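Local coordinates for TT1561 protein (Thermus thermophilus, PDB 1UF3) that is of uncertain function but probably acts as a metal-dependent phosphoesterase, belonging to the calcineurin superfamily and binding calcium ions in the crystal, at residues Ala54-Leu59 against Trp78-Glu83; Glu99-Thr102 against Tyr108-Ala111; Trp134-Arg139 against Ala173-Thr178; Lys141-Leu146 against Lys151-His156. All blocks are in the same frame, centred on the assembly; numbering follows the deposited sequence.

Contact 1: residues Ala54-Leu59 against Trp78-Glu83; sequences AFFRIL and WEYLRE
F56 of helix 49-59 reaches across to helix 77-90 and meets it at E83 and Y80. The ring makes most of its contacts with backbone carbonyl groups and the CB of E83. Its CD1 lies 3.5 Å from the carbonyl oxygen of E83, while CB of the same glutamate sits in the ring plane at its edge, 3.9 Å from F56 CD1. The carbonyl oxygen of Y80 also lies at the ring edge, 4.1 Å from F56 CE1. The ring gets there because CG of F56 stands anti to its own carbonyl carbon (chi1 -72°), which carries it out from the helix toward the neighbour. An apolar contact between side chains completes the set: F56 CZ comes to 4.2 Å from CE1 of Y80, and Y68 on strand 66-69 meets the F56 ring as well. With an alanine at F56, the E83 backbone and the Y80 ring would probably lose their neighbour and a gap would open between the helices. The polar ends turn elsewhere: Y80 OH is hydrogen-bonded to N96 OD1, and E83 OE2 makes a weak bond to N86. On helix 77-90, R82 forms a cation-pi contact with W134 of a second subunit. No hydrogen bond joins the two segments, so the pairing of these helices rests here on van der Waals contact of one ring with the carbonyl and CB of E83 and with the Y80 side chain.

Contact 2: residues Glu99-Thr102 against Tyr108-Ala111; sequences ETFT and YLVA
The backbone N of V110 donates to T102 O over 2.8 Å, with the donor almost in line with the carbonyl bond (172° at the oxygen). The return bond, T102 N to V110 O at 2.9 Å, lies in the carbonyl plane, with the donor off the line of the C=O bond (153° at the oxygen). Together they make T102 and V110 a hydrogen-bonded antiparallel pair. V110 O also receives a short CA-H contact from F101, whose CA is 3.1 Å away. The two residues of the pair send their side chains to the same face, where CG2 of T102 lies alongside CB of V110. OG1 of T102 is placed anti to the backbone N (chi1 -172°) and is hydrogen-bonded to OE2 of E145 of a second subunit. On the other face, CD1 of F101 meets L109 CD1 at 3.7 Å, the two side chains inclined to each other, and F101 CB reaches A111 CB at 4.1 Å. The methyl of A111 also touches the carbonyl oxygen of T100, 3.4 Å from CB. Leading into the first strand, E99, a known calcium-binding residue of this protein though no calcium is bound to it in this chain, is held by a salt bridge to R139. The arrangement is a beta hairpin: strand 101-104 turns back antiparallel onto strand 108-118, which goes on to pair in parallel with strand 151-155 in the seven-stranded sheet.

Contact 3: residues Trp134-Arg139 against Ala173-Thr178; sequences WVAEYR and AHLIKT
L175 projects from helix 170-179 into the gap before A136 and E137 of helix 133-140, and the rest of its segment is arranged around that contact. H174 comes first in sequence; its ND1 stays 5.3 Å from OE2 of E137, too far for direct contact. L175 follows, with CG anti to its carbonyl carbon (chi1 -60°), which aims the two methyls at the facing helix. CD2 lies against the E137 backbone and root, 3.7 Å from E137 CB, while CD1 touches the methyl of A136 at 4.1 Å. The small side chain of A136 lets the leucine come close to the helix. I176, on the next position, packs against F155 of strand 151-155 and P159 instead. T178 closes the segment by turning its hydroxyl back one helical turn: OG1 donates to H174 O at 2.7 Å, tilted 31° out of the carbonyl plane, and the T178 backbone N binds the same oxygen from the opposite face. A136 also touches V113 and I117, and L175 touches F155, so both helices lie on one face of the seven-stranded sheet. This is a layered alpha/beta arrangement, with helix 170-179 forming the beta-alpha-beta crossover between the neighbouring parallel strands 151-155 and 183-186.

Contact 4: residues Lys141-Leu146 against Lys151-His156; sequences KALWEL and KIFLFH
The 3-10 turn 142-145, in the link between helix 133-140 and strand 151-155, presents L143 and W144 to K151 and F153 on the strand that follows. L143 supplies the apolar half. Its CD1 meets the F153 ring at CE1, 3.7 Å away, the two side chains approaching from opposite directions; L143 packs on F101 and A111 too, which ties the turn to the hairpin of the same sheet. The polar half belongs to K151. From CG onward its chain is extended, carrying the ammonium nitrogen past L143 to the indole, which it crosses at about a right angle. There NZ stands over one face of the W144 six-membered ring, 4.0 Å from the ring centroid and 29° off the normal, a cation-pi contact, with CZ3 the nearest ring atom to NZ at 3.6 Å. CG of W144 sits anti to its carbonyl carbon (chi1 -67°), and this brings the indole back toward the strand although CB points away from it. A water accepts from K151 NZ at 2.9 Å and lies 2.8 Å from L143 O, to which it can donate, bridging the strand to the backbone of the turn. H179 completes the setting: its ND1 is hydrogen-bonded to K151 NZ, while its ring stacks on W144 and meets that of F153. A buried lysine is thus met by a ring face, a water and an imidazole nitrogen, so its charge is probably stabilised in part by pi electrons and dipoles.

In the fold
All four contacts are mostly buried, but contacts 2 and 4 lie nearer the middle of the chain than contacts 1 and 3, the helix pairs of the outer layers. Contact 1 flanks the six-stranded sheet; the others belong to the seven-stranded one, where contacts 2 and 4 share neighbouring strands joined by a probable hydrogen bond from I152 N to L109 O. Contact 3 meets contact 4 where T178 O packs on CH2 of W144, and a salt bridge from the start of the hairpin ties it to contact 2. Chemistry follows place: backbone hydrogen bonds in the hairpin, hydrocarbon and carbonyl-ring contact between helices, and a cation-pi pair with water at the turn. Each contact also touches the second subunit.

Contact 1: residues Ala54-Leu59 against Trp78-Glu83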
# COMPACT_ATOMS: atom_id res chain seq x y z
N ALA A 54 3.18 4.54 31.70
CA ALA A 54 2.92 3.17 31.24
C ALA A 54 1.70 3.15 30.30
O ALA A 54 1.69 2.43 29.30
CB ALA A 54 2.69 2.24 32.44
N PHE A 55 0.68 3.93 30.66
CA PHE A 55 -0.56 4.08 29.89
C PHE A 55 -0.21 4.57 28.45
O PHE A 55 -0.58 3.95 27.46
CB PHE A 55 -1.45 5.11 30.58
CG PHE A 55 -2.79 5.30 29.94
CD1 PHE A 55 -3.90 4.57 30.37
CD2 PHE A 55 -2.96 6.22 28.89
CE1 PHE A 55 -5.16 4.74 29.78
CE2 PHE A 55 -4.21 6.40 28.29
CZ PHE A 55 -5.31 5.66 28.74
N PHE A 56 0.51 5.68 28.35
CA PHE A 56 0.92 6.23 27.06
C PHE A 56 1.84 5.33 26.24
O PHE A 56 1.77 5.30 25.00
CB PHE A 56 1.54 7.60 27.29
CG PHE A 56 0.54 8.65 27.67
CD1 PHE A 56 0.81 9.56 28.67
CD2 PHE A 56 -0.68 8.72 27.01
CE1 PHE A 56 -0.12 10.53 29.01
CE2 PHE A 56 -1.62 9.69 27.35
CZ PHE A 56 -1.33 10.60 28.35
N ARG A 57 2.69 4.57 26.91
CA ARG A 57 3.58 3.66 26.21
C ARG A 57 2.75 2.62 25.46
O ARG A 57 3.04 2.27 24.30
CB ARG A 57 4.51 2.97 27.20
CG ARG A 57 5.52 2.05 26.55
CD ARG A 57 6.94 2.56 26.75
NE ARG A 57 7.87 1.84 25.88
CZ ARG A 57 9.16 2.11 25.75
NH1 ARG A 57 9.71 3.11 26.44
NH2 ARG A 57 9.91 1.40 24.91
N ILE A 58 1.72 2.12 26.13
CA ILE A 58 0.82 1.12 25.54
C ILE A 58 -0.01 1.76 24.42
O ILE A 58 -0.16 1.16 23.36
CB ILE A 58 -0.12 0.51 26.63
CG1 ILE A 58 0.63 -0.60 27.37
CG2 ILE A 58 -1.43 -0.02 26.01
CD1 ILE A 58 0.04 -0.95 28.72
N LEU A 59 -0.52 2.96 24.64
CA LEU A 59 -1.33 3.64 23.62
C LEU A 59 -0.50 3.95 22.37
O LEU A 59 -1.00 3.88 21.25
CB LEU A 59 -1.90 4.93 24.17
CG LEU A 59 -3.27 5.44 23.69
CD1 LEU A 59 -3.29 6.93 23.93
CD2 LEU A 59 -3.53 5.13 22.24
N TRP A 78 -0.81 18.66 35.98
CA TRP A 78 0.56 18.62 35.50
C TRP A 78 1.19 17.26 35.32
O TRP A 78 2.14 17.13 34.53
CB TRP A 78 1.44 19.51 36.38
CG TRP A 78 0.88 20.92 36.54
CD1 TRP A 78 0.47 21.50 37.70
CD2 TRP A 78 0.70 21.91 35.51
NE1 TRP A 78 0.06 22.79 37.47
CE2 TRP A 78 0.18 23.07 36.13
CE3 TRP A 78 0.93 21.93 34.13
CZ2 TRP A 78 -0.11 24.25 35.43
CZ3 TRP A 78 0.64 23.12 33.41
CH2 TRP A 78 0.12 24.25 34.07
N GLU A 79 0.69 16.24 36.02
CA GLU A 79 1.25 14.89 35.86
C GLU A 79 0.78 14.31 34.53
O GLU A 79 1.58 13.78 33.74
CB GLU A 79 0.85 13.97 37.01
CG GLU A 79 1.36 14.45 38.37
CD GLU A 79 1.44 13.35 39.43
OE1 GLU A 79 2.07 13.62 40.46
OE2 GLU A 79 0.90 12.23 39.24
N TYR A 80 -0.53 14.38 34.30
CA TYR A 80 -1.11 13.92 33.03
C TYR A 80 -0.40 14.71 31.92
O TYR A 80 0.12 14.13 30.97
CB TYR A 80 -2.62 14.22 33.00
CG TYR A 80 -3.26 14.37 31.60
CD1 TYR A 80 -3.65 13.25 30.86
CD2 TYR A 80 -3.49 15.63 31.04
CE1 TYR A 80 -4.25 13.38 29.60
CE2 TYR A 80 -4.10 15.77 29.77
CZ TYR A 80 -4.48 14.64 29.06
OH TYR A 80 -5.12 14.75 27.83
N LEU A 81 -0.36 16.03 32.06
CA LEU A 81 0.25 16.90 31.04
C LEU A 81 1.72 16.60 30.72
O LEU A 81 2.12 16.60 29.55
CB LEU A 81 0.11 18.37 31.44
CG LEU A 81 0.26 19.36 30.27
CD1 LEU A 81 -0.96 19.19 29.33
CD2 LEU A 81 0.33 20.80 30.75
N ARG A 82 2.53 16.34 31.74
CA ARG A 82 3.94 16.07 31.48
C ARG A 82 4.19 14.80 30.73
O ARG A 82 5.04 14.75 29.82
CB ARG A 82 4.76 16.03 32.77
CG ARG A 82 6.27 15.98 32.47
CD ARG A 82 7.08 16.67 33.55
NE ARG A 82 8.45 16.93 33.08
CZ ARG A 82 9.43 17.36 33.86
NH1 ARG A 82 9.23 17.59 35.15
NH2 ARG A 82 10.63 17.59 33.34
N GLU A 83 3.46 13.75 31.12
CA GLU A 83 3.61 12.46 30.48
C GLU A 83 3.04 12.46 29.06
O GLU A 83 3.49 11.69 28.22
CB GLU A 83 2.96 11.37 31.35
CG GLU A 83 3.65 11.20 32.71
CD GLU A 83 5.13 10.85 32.57
OE1 GLU A 83 5.92 11.23 33.45
OE2 GLU A 83 5.50 10.18 31.58

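Contact 2: residues Glu99-Thr102 against Tyr108-Ala111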
# COMPACT_ATOMS: atom_id res chain seq x y z
N GLU A 99 -7.98 21.77 26.01
CA GLU A 99 -7.82 23.22 25.88
C GLU A 99 -7.05 23.61 24.61
O GLU A 99 -6.71 24.77 24.42
CB GLU A 99 -7.11 23.86 27.09
CG GLU A 99 -7.57 23.39 28.47
CD GLU A 99 -6.80 24.08 29.59
OE1 GLU A 99 -5.63 24.46 29.37
OE2 GLU A 99 -7.35 24.26 30.69
N THR A 100 -6.77 22.65 23.75
CA THR A 100 -6.05 22.98 22.55
C THR A 100 -6.65 22.28 21.32
O THR A 100 -7.82 21.86 21.36
CB THR A 100 -4.51 22.68 22.75
OG1 THR A 100 -3.76 23.27 21.68
CG2 THR A 100 -4.24 21.20 22.82
N PHE A 101 -5.88 22.13 20.24
CA PHE A 101 -6.44 21.51 19.04
C PHE A 101 -5.40 20.88 18.13
O PHE A 101 -4.20 21.10 18.30
CB PHE A 101 -7.17 22.59 18.24
CG PHE A 101 -6.24 23.55 17.56
CD1 PHE A 101 -5.78 23.29 16.27
CD2 PHE A 101 -5.75 24.65 18.25
CE1 PHE A 101 -4.83 24.11 15.68
CE2 PHE A 101 -4.81 25.48 17.67
CZ PHE A 101 -4.34 25.21 16.38
N THR A 102 -5.86 20.07 17.18
CA THR A 102 -4.97 19.50 16.18
C THR A 102 -5.84 19.20 14.95
O THR A 102 -7.06 19.22 15.06
CB THR A 102 -4.27 18.20 16.66
OG1 THR A 102 -3.29 17.82 15.69
CG2 THR A 102 -5.26 17.07 16.85
N TYR A 108 -10.29 17.56 9.59
CA TYR A 108 -11.11 17.69 10.79
C TYR A 108 -10.31 18.47 11.81
O TYR A 108 -9.13 18.24 11.99
CB TYR A 108 -11.48 16.32 11.38
CG TYR A 108 -12.34 15.50 10.45
CD1 TYR A 108 -11.79 14.50 9.68
CD2 TYR A 108 -13.72 15.74 10.34
CE1 TYR A 108 -12.57 13.75 8.80
CE2 TYR A 108 -14.50 14.98 9.48
CZ TYR A 108 -13.92 13.99 8.71
OH TYR A 108 -14.67 13.23 7.85
N LEU A 109 -10.97 19.43 12.45
CA LEU A 109 -10.35 20.25 13.48
C LEU A 109 -10.78 19.56 14.80
O LEU A 109 -11.97 19.59 15.18
CB LEU A 109 -10.90 21.68 13.39
CG LEU A 109 -10.45 22.70 14.44
CD1 LEU A 109 -8.93 22.72 14.51
CD2 LEU A 109 -10.99 24.09 14.10
N VAL A 110 -9.82 18.90 15.46
CA VAL A 110 -10.07 18.18 16.71
C VAL A 110 -9.69 19.01 17.92
O VAL A 110 -8.60 19.56 18.02
CB VAL A 110 -9.29 16.85 16.73
CG1 VAL A 110 -9.66 16.01 17.99
CG2 VAL A 110 -9.59 16.07 15.46
N ALA A 111 -10.63 19.15 18.85
CA ALA A 111 -10.39 19.94 20.04
C ALA A 111 -11.17 19.38 21.22
O ALA A 111 -12.11 18.59 21.05
CB ALA A 111 -10.81 21.37 19.81

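Contact 3: residues Trp134-Arg139 against Ala173-Thr178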
# COMPACT_ATOMS: atom_id res chain seq x y z
N TRP A 134 -17.77 28.94 31.76
CA TRP A 134 -17.09 30.05 31.09
C TRP A 134 -15.65 29.72 30.70
O TRP A 134 -15.14 30.27 29.71
CB TRP A 134 -17.10 31.33 31.95
CG TRP A 134 -16.21 31.33 33.17
CD1 TRP A 134 -16.55 30.95 34.44
CD2 TRP A 134 -14.82 31.72 33.23
NE1 TRP A 134 -15.46 31.07 35.29
CE2 TRP A 134 -14.39 31.54 34.57
CE3 TRP A 134 -13.90 32.19 32.28
CZ2 TRP A 134 -13.08 31.83 34.99
CZ3 TRP A 134 -12.59 32.47 32.70
CH2 TRP A 134 -12.20 32.28 34.04
N VAL A 135 -14.99 28.84 31.45
CA VAL A 135 -13.62 28.49 31.11
C VAL A 135 -13.64 27.58 29.88
O VAL A 135 -12.81 27.75 28.97
CB VAL A 135 -12.88 27.77 32.28
CG1 VAL A 135 -11.56 27.13 31.76
CG2 VAL A 135 -12.51 28.78 33.36
N ALA A 136 -14.58 26.64 29.83
CA ALA A 136 -14.66 25.74 28.69
C ALA A 136 -14.97 26.54 27.43
O ALA A 136 -14.40 26.28 26.37
CB ALA A 136 -15.74 24.68 28.91
N GLU A 137 -15.88 27.52 27.55
CA GLU A 137 -16.26 28.36 26.42
C GLU A 137 -15.07 29.22 25.99
O GLU A 137 -14.83 29.42 24.79
CB GLU A 137 -17.44 29.25 26.80
CG GLU A 137 -17.64 30.42 25.87
CD GLU A 137 -18.83 31.28 26.28
OE1 GLU A 137 -18.94 32.43 25.80
OE2 GLU A 137 -19.66 30.79 27.09
N TYR A 138 -14.34 29.75 26.97
CA TYR A 138 -13.18 30.57 26.65
C TYR A 138 -12.15 29.74 25.87
O TYR A 138 -11.49 30.26 24.98
CB TYR A 138 -12.55 31.14 27.93
CG TYR A 138 -11.47 32.18 27.66
CD1 TYR A 138 -11.80 33.51 27.40
CD2 TYR A 138 -10.11 31.82 27.63
CE1 TYR A 138 -10.83 34.46 27.12
CE2 TYR A 138 -9.12 32.77 27.35
CZ TYR A 138 -9.49 34.08 27.10
OH TYR A 138 -8.53 35.04 26.84
N ARG A 139 -12.00 28.45 26.20
CA ARG A 139 -11.03 27.61 25.51
C ARG A 139 -11.47 27.41 24.06
O ARG A 139 -10.66 27.47 23.14
CB ARG A 139 -10.91 26.20 26.12
CG ARG A 139 -10.44 26.11 27.57
CD ARG A 139 -9.22 26.95 27.87
NE ARG A 139 -8.79 26.77 29.25
CZ ARG A 139 -7.88 27.52 29.87
NH1 ARG A 139 -7.28 28.52 29.24
NH2 ARG A 139 -7.57 27.26 31.14
N ALA A 173 -24.27 21.47 26.26
CA ALA A 173 -25.20 21.37 25.15
C ALA A 173 -25.12 22.69 24.38
O ALA A 173 -25.13 22.69 23.14
CB ALA A 173 -26.62 21.16 25.66
N HIS A 174 -25.03 23.78 25.13
CA HIS A 174 -24.95 25.13 24.57
C HIS A 174 -23.68 25.35 23.73
O HIS A 174 -23.73 26.02 22.70
CB HIS A 174 -25.06 26.15 25.71
CG HIS A 174 -25.11 27.57 25.25
ND1 HIS A 174 -24.05 28.45 25.39
CD2 HIS A 174 -26.09 28.27 24.62
CE1 HIS A 174 -24.37 29.62 24.87
NE2 HIS A 174 -25.61 29.54 24.39
N LEU A 175 -22.56 24.77 24.17
CA LEU A 175 -21.29 24.89 23.44
C LEU A 175 -21.42 24.10 22.15
O LEU A 175 -20.94 24.49 21.10
CB LEU A 175 -20.13 24.29 24.25
CG LEU A 175 -19.76 24.83 25.64
CD1 LEU A 175 -18.78 23.85 26.31
CD2 LEU A 175 -19.15 26.22 25.53
N ILE A 176 -22.07 22.95 22.23
CA ILE A 176 -22.26 22.14 21.05
C ILE A 176 -23.16 22.90 20.07
O ILE A 176 -22.88 22.93 18.86
CB ILE A 176 -22.85 20.78 21.40
CG1 ILE A 176 -21.85 20.03 22.29
CG2 ILE A 176 -23.18 20.01 20.14
CD1 ILE A 176 -22.27 18.65 22.66
N LYS A 177 -24.21 23.54 20.58
CA LYS A 177 -25.11 24.28 19.70
C LYS A 177 -24.43 25.50 19.08
O LYS A 177 -24.72 25.87 17.95
CB LYS A 177 -26.36 24.73 20.47
CG LYS A 177 -27.34 23.60 20.81
CD LYS A 177 -28.55 24.13 21.57
CE LYS A 177 -29.49 23.00 21.95
NZ LYS A 177 -30.85 23.50 22.31
N THR A 178 -23.51 26.11 19.82
CA THR A 178 -22.80 27.28 19.30
C THR A 178 -21.74 26.93 18.23
O THR A 178 -21.66 27.57 17.19
CB THR A 178 -22.11 28.04 20.46
OG1 THR A 178 -23.09 28.36 21.46
CG2 THR A 178 -21.48 29.33 19.96

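Contact 4: residues Lys141-Leu146 against Lys151-His156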
# COMPACT_ATOMS: atom_id res chain seq x y z
N LYS A 141 -13.47 29.27 22.14
CA LYS A 141 -13.65 30.41 21.26
C LYS A 141 -12.43 30.64 20.35
O LYS A 141 -12.55 31.30 19.32
CB LYS A 141 -13.95 31.70 22.04
CG LYS A 141 -12.77 32.30 22.74
CD LYS A 141 -13.06 33.73 23.14
CE LYS A 141 -11.87 34.35 23.87
NZ LYS A 141 -12.06 35.80 24.13
N ALA A 142 -11.27 30.11 20.74
CA ALA A 142 -10.06 30.27 19.92
C ALA A 142 -10.25 29.65 18.54
O ALA A 142 -9.64 30.06 17.59
CB ALA A 142 -8.86 29.59 20.59
N LEU A 143 -11.14 28.67 18.44
CA LEU A 143 -11.37 27.97 17.19
C LEU A 143 -12.05 28.79 16.09
O LEU A 143 -11.93 28.44 14.91
CB LEU A 143 -12.18 26.70 17.46
CG LEU A 143 -11.56 25.69 18.44
CD1 LEU A 143 -12.54 24.53 18.64
CD2 LEU A 143 -10.24 25.17 17.89
N TRP A 144 -12.77 29.85 16.47
CA TRP A 144 -13.46 30.68 15.51
C TRP A 144 -12.47 31.35 14.55
O TRP A 144 -12.86 31.80 13.48
CB TRP A 144 -14.30 31.77 16.20
CG TRP A 144 -15.48 31.24 17.00
CD1 TRP A 144 -15.73 31.46 18.33
CD2 TRP A 144 -16.57 30.45 16.51
NE1 TRP A 144 -16.92 30.86 18.69
CE2 TRP A 144 -17.45 30.24 17.60
CE3 TRP A 144 -16.89 29.91 15.26
CZ2 TRP A 144 -18.63 29.50 17.47
CZ3 TRP A 144 -18.07 29.18 15.13
CH2 TRP A 144 -18.92 28.98 16.23
N GLU A 145 -11.20 31.42 14.93
CA GLU A 145 -10.20 32.04 14.07
C GLU A 145 -9.87 31.09 12.92
O GLU A 145 -9.41 31.51 11.86
CB GLU A 145 -8.91 32.34 14.85
CG GLU A 145 -9.10 33.10 16.16
CD GLU A 145 -8.78 34.59 16.08
OE1 GLU A 145 -8.50 35.12 14.98
OE2 GLU A 145 -8.83 35.24 17.15
N LEU A 146 -10.11 29.80 13.13
CA LEU A 146 -9.83 28.79 12.12
C LEU A 146 -11.08 28.62 11.26
O LEU A 146 -12.13 28.20 11.74
CB LEU A 146 -9.41 27.48 12.80
CG LEU A 146 -8.31 27.68 13.86
CD1 LEU A 146 -7.78 26.34 14.33
CD2 LEU A 146 -7.17 28.52 13.27
N LYS A 151 -15.66 20.30 12.75
CA LYS A 151 -15.06 20.10 14.09
C LYS A 151 -15.42 18.79 14.81
O LYS A 151 -16.53 18.26 14.66
CB LYS A 151 -15.42 21.27 15.01
CG LYS A 151 -14.92 22.62 14.53
CD LYS A 151 -15.54 23.75 15.34
CE LYS A 151 -15.30 25.11 14.70
NZ LYS A 151 -16.07 26.22 15.34
N ILE A 152 -14.45 18.27 15.57
CA ILE A 152 -14.63 17.05 16.38
C ILE A 152 -14.24 17.47 17.80
O ILE A 152 -13.10 17.89 18.04
CB ILE A 152 -13.72 15.89 15.92
CG1 ILE A 152 -14.12 15.43 14.50
CG2 ILE A 152 -13.82 14.71 16.92
CD1 ILE A 152 -13.40 14.19 13.99
N PHE A 153 -15.20 17.40 18.72
CA PHE A 153 -14.98 17.79 20.11
C PHE A 153 -14.89 16.59 21.03
O PHE A 153 -15.58 15.61 20.85
CB PHE A 153 -16.13 18.68 20.63
CG PHE A 153 -16.14 20.10 20.10
CD1 PHE A 153 -15.14 20.58 19.26
CD2 PHE A 153 -17.15 20.96 20.48
CE1 PHE A 153 -15.15 21.89 18.81
CE2 PHE A 153 -17.17 22.29 20.03
CZ PHE A 153 -16.17 22.75 19.20
N LEU A 154 -14.03 16.70 22.04
CA LEU A 154 -13.88 15.63 23.04
C LEU A 154 -14.16 16.25 24.40
O LEU A 154 -13.52 17.22 24.79
CB LEU A 154 -12.46 15.04 23.03
CG LEU A 154 -12.26 13.82 22.13
CD1 LEU A 154 -12.26 14.26 20.67
CD2 LEU A 154 -10.94 13.12 22.49
N PHE A 155 -15.14 15.73 25.11
CA PHE A 155 -15.46 16.26 26.44
C PHE A 155 -15.64 15.08 27.37
O PHE A 155 -15.97 13.96 26.94
CB PHE A 155 -16.80 17.00 26.51
CG PHE A 155 -16.90 18.21 25.66
CD1 PHE A 155 -17.92 18.29 24.70
CD2 PHE A 155 -16.10 19.31 25.91
CE1 PHE A 155 -18.13 19.46 24.01
CE2 PHE A 155 -16.29 20.48 25.22
CZ PHE A 155 -17.32 20.56 24.26
N HIS A 156 -15.46 15.32 28.66
CA HIS A 156 -15.72 14.25 29.58
C HIS A 156 -17.21 14.37 29.95
O HIS A 156 -17.96 13.40 29.92
CB HIS A 156 -14.88 14.36 30.83
CG HIS A 156 -15.19 13.29 31.83
ND1 HIS A 156 -16.21 13.42 32.75
CD2 HIS A 156 -14.72 12.03 31.95
CE1 HIS A 156 -16.35 12.28 33.40
NE2 HIS A 156 -15.46 11.42 32.94
O HOH W 1 -14.44 28.03 13.84